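Local coordinates for protein phosphoribosylaminoimidazole carboxylase, ATPase subunit (Thermus thermophilus, PDB 3AW8) that probably catalyses the ATP-dependent carboxylation of 5-aminoimidazole ribonucleotide with bicarbonate, giving N5-carboxyaminoimidazole ribonucleotide in purine biosynthesis, at residues N304-K309 and G333-H338. Sequence-based numbering, arbitrary orientation.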
loop_
_atom_site.group_PDB
_atom_site.type_symbol
_atom_site.label_atom_id
_atom_site.label_comp_id
_atom_site.label_asym_id
_atom_site.label_seq_id
_atom_site.Cartn_x
_atom_site.Cartn_y
_atom_site.Cartn_z
ATOM N N ASN A 304 6.916 -10.549 13.388
ATOM C CA ASN A 304 5.555 -11.056 13.446
ATOM C C ASN A 304 4.874 -10.719 14.756
ATOM O O ASN A 304 5.521 -10.598 15.795
ATOM C CB ASN A 304 5.525 -12.578 13.281
ATOM C CG ASN A 304 5.484 -13.010 11.830
ATOM O OD1 ASN A 304 5.153 -12.222 10.942
ATOM N ND2 ASN A 304 5.805 -14.273 11.583
ATOM N N LEU A 305 3.556 -10.566 14.683
ATOM C CA LEU A 305 2.716 -10.289 15.841
ATOM C C LEU A 305 1.946 -11.589 16.071
ATOM O O LEU A 305 0.989 -11.892 15.356
ATOM C CB LEU A 305 1.758 -9.132 15.536
ATOM C CG LEU A 305 2.098 -7.707 16.007
ATOM C CD1 LEU A 305 3.555 -7.572 16.429
ATOM C CD2 LEU A 305 1.763 -6.735 14.899
ATOM N N ILE A 306 2.387 -12.369 17.054
ATOM C CA ILE A 306 1.769 -13.652 17.367
ATOM C C ILE A 306 0.918 -13.603 18.632
ATOM O O ILE A 306 1.375 -13.159 19.678
ATOM C CB ILE A 306 2.848 -14.753 17.552
ATOM C CG1 ILE A 306 3.806 -14.761 16.356
ATOM C CG2 ILE A 306 2.190 -16.119 17.713
ATOM C CD1 ILE A 306 3.136 -15.081 15.037
ATOM N N GLY A 307 -0.320 -14.065 18.513
ATOM C CA GLY A 307 -1.252 -14.120 19.626
ATOM C C GLY A 307 -1.404 -12.954 20.591
ATOM O O GLY A 307 -1.876 -13.150 21.710
ATOM N N GLU A 308 -1.035 -11.748 20.181
ATOM C CA GLU A 308 -1.151 -10.594 21.061
ATOM C C GLU A 308 -1.291 -9.338 20.208
ATOM O O GLU A 308 -0.841 -9.302 19.063
ATOM C CB GLU A 308 0.102 -10.482 21.930
ATOM C CG GLU A 308 1.283 -9.847 21.198
ATOM C CD GLU A 308 2.639 -10.134 21.835
ATOM O OE1 GLU A 308 2.807 -9.904 23.058
ATOM O OE2 GLU A 308 3.544 -10.582 21.096
ATOM N N LYS A 309 -1.911 -8.307 20.767
ATOM C CA LYS A 309 -2.083 -7.048 20.050
ATOM C C LYS A 309 -1.279 -5.943 20.745
ATOM O O LYS A 309 -1.688 -5.410 21.769
ATOM C CB LYS A 309 -3.564 -6.685 20.003
ATOM C CG LYS A 309 -3.882 -5.448 19.185
ATOM C CD LYS A 309 -5.384 -5.277 19.051
ATOM C CE LYS A 309 -5.737 -4.081 18.206
ATOM N NZ LYS A 309 -7.210 -4.033 17.964
ATOM N N GLY A 333 -0.903 -18.185 19.780
ATOM C CA GLY A 333 -0.131 -18.641 18.635
ATOM C C GLY A 333 -0.623 -18.234 17.253
ATOM O O GLY A 333 -0.062 -18.667 16.240
ATOM N N ARG A 334 -1.649 -17.390 17.199
ATOM C CA ARG A 334 -2.206 -16.962 15.926
ATOM C C ARG A 334 -1.492 -15.752 15.332
ATOM O O ARG A 334 -1.152 -14.817 16.043
ATOM C CB ARG A 334 -3.695 -16.644 16.105
ATOM C CG ARG A 334 -4.428 -16.403 14.808
ATOM C CD ARG A 334 -5.922 -16.245 15.009
ATOM N NE ARG A 334 -6.636 -16.496 13.757
ATOM C CZ ARG A 334 -7.907 -16.177 13.528
ATOM N NH1 ARG A 334 -8.456 -16.453 12.351
ATOM N NH2 ARG A 334 -8.628 -15.568 14.463
ATOM N N LYS A 335 -1.253 -15.774 14.026
ATOM C CA LYS A 335 -0.614 -14.637 13.369
ATOM C C LYS A 335 -1.699 -13.581 13.212
ATOM O O LYS A 335 -2.670 -13.782 12.476
ATOM C CB LYS A 335 -0.060 -15.039 12.000
ATOM C CG LYS A 335 1.027 -16.081 12.099
ATOM C CD LYS A 335 1.743 -16.284 10.790
ATOM C CE LYS A 335 2.864 -17.285 10.968
ATOM N NZ LYS A 335 3.483 -17.668 9.672
ATOM N N VAL A 336 -1.539 -12.462 13.915
ATOM C CA VAL A 336 -2.531 -11.399 13.873
ATOM C C VAL A 336 -2.042 -10.114 13.244
ATOM O O VAL A 336 -2.790 -9.150 13.139
ATOM C CB VAL A 336 -3.081 -11.100 15.283
ATOM C CG1 VAL A 336 -3.981 -12.229 15.727
ATOM C CG2 VAL A 336 -1.943 -10.944 16.265
ATOM N N GLY A 337 -0.787 -10.104 12.816
ATOM C CA GLY A 337 -0.253 -8.923 12.169
ATOM C C GLY A 337 1.251 -9.006 12.076
ATOM O O GLY A 337 1.842 -10.052 12.327
ATOM N N HIS A 338 1.875 -7.910 11.675
ATOM C CA HIS A 338 3.317 -7.848 11.620
ATOM C C HIS A 338 3.741 -6.375 11.578
ATOM O O HIS A 338 2.914 -5.483 11.376
ATOM C CB HIS A 338 3.864 -8.632 10.414
ATOM C CG HIS A 338 3.732 -7.921 9.104
ATOM N ND1 HIS A 338 2.641 -8.077 8.274
ATOM C CD2 HIS A 338 4.565 -7.061 8.471
ATOM C CE1 HIS A 338 2.811 -7.347 7.186
ATOM N NE2 HIS A 338 3.970 -6.722 7.282
#
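L305 pairs with both V336 and G337, a classic beta bulge, which shows how antiparallel strands absorb one extra residue while L305 N and L305 O each keep a bond across. L305 N reaches G337 O from above the carbonyl plane at 3.0 Å, whereas V336 N meets L305 O almost head-on, with a C=O...N angle of 172°. Beyond the bulge, G307 N donates to R334 O in a nearly straight bond of 2.7 Å.

Packing differs on the two faces. Beside N304 and H338, I306 and K335 lie side by side and point the same way, I306 CD1 resting 3.8 Å from K335 CG. I306 CG2, anti to the backbone N, sits 3.5 Å from G333 CA. An alanine in place of I306 would probably open a gap over G333 and leave the K335 aliphatic chain freer to move. On the opposite face L305 CB meets V336 CG2 at 4.2 Å, and L305 CD2 lies against the backbone of G337 and H338. G307, at positive phi, turns the chain out of the strand.

N304 ND2 bonds to L208 O and, like K335 NZ, to N265 OD1. Within the C-terminal domain of PurK, strands 299-306 and 335-343 are flanked by strands 207-213 and 321-325; I306 packs on I207, L305 on L323.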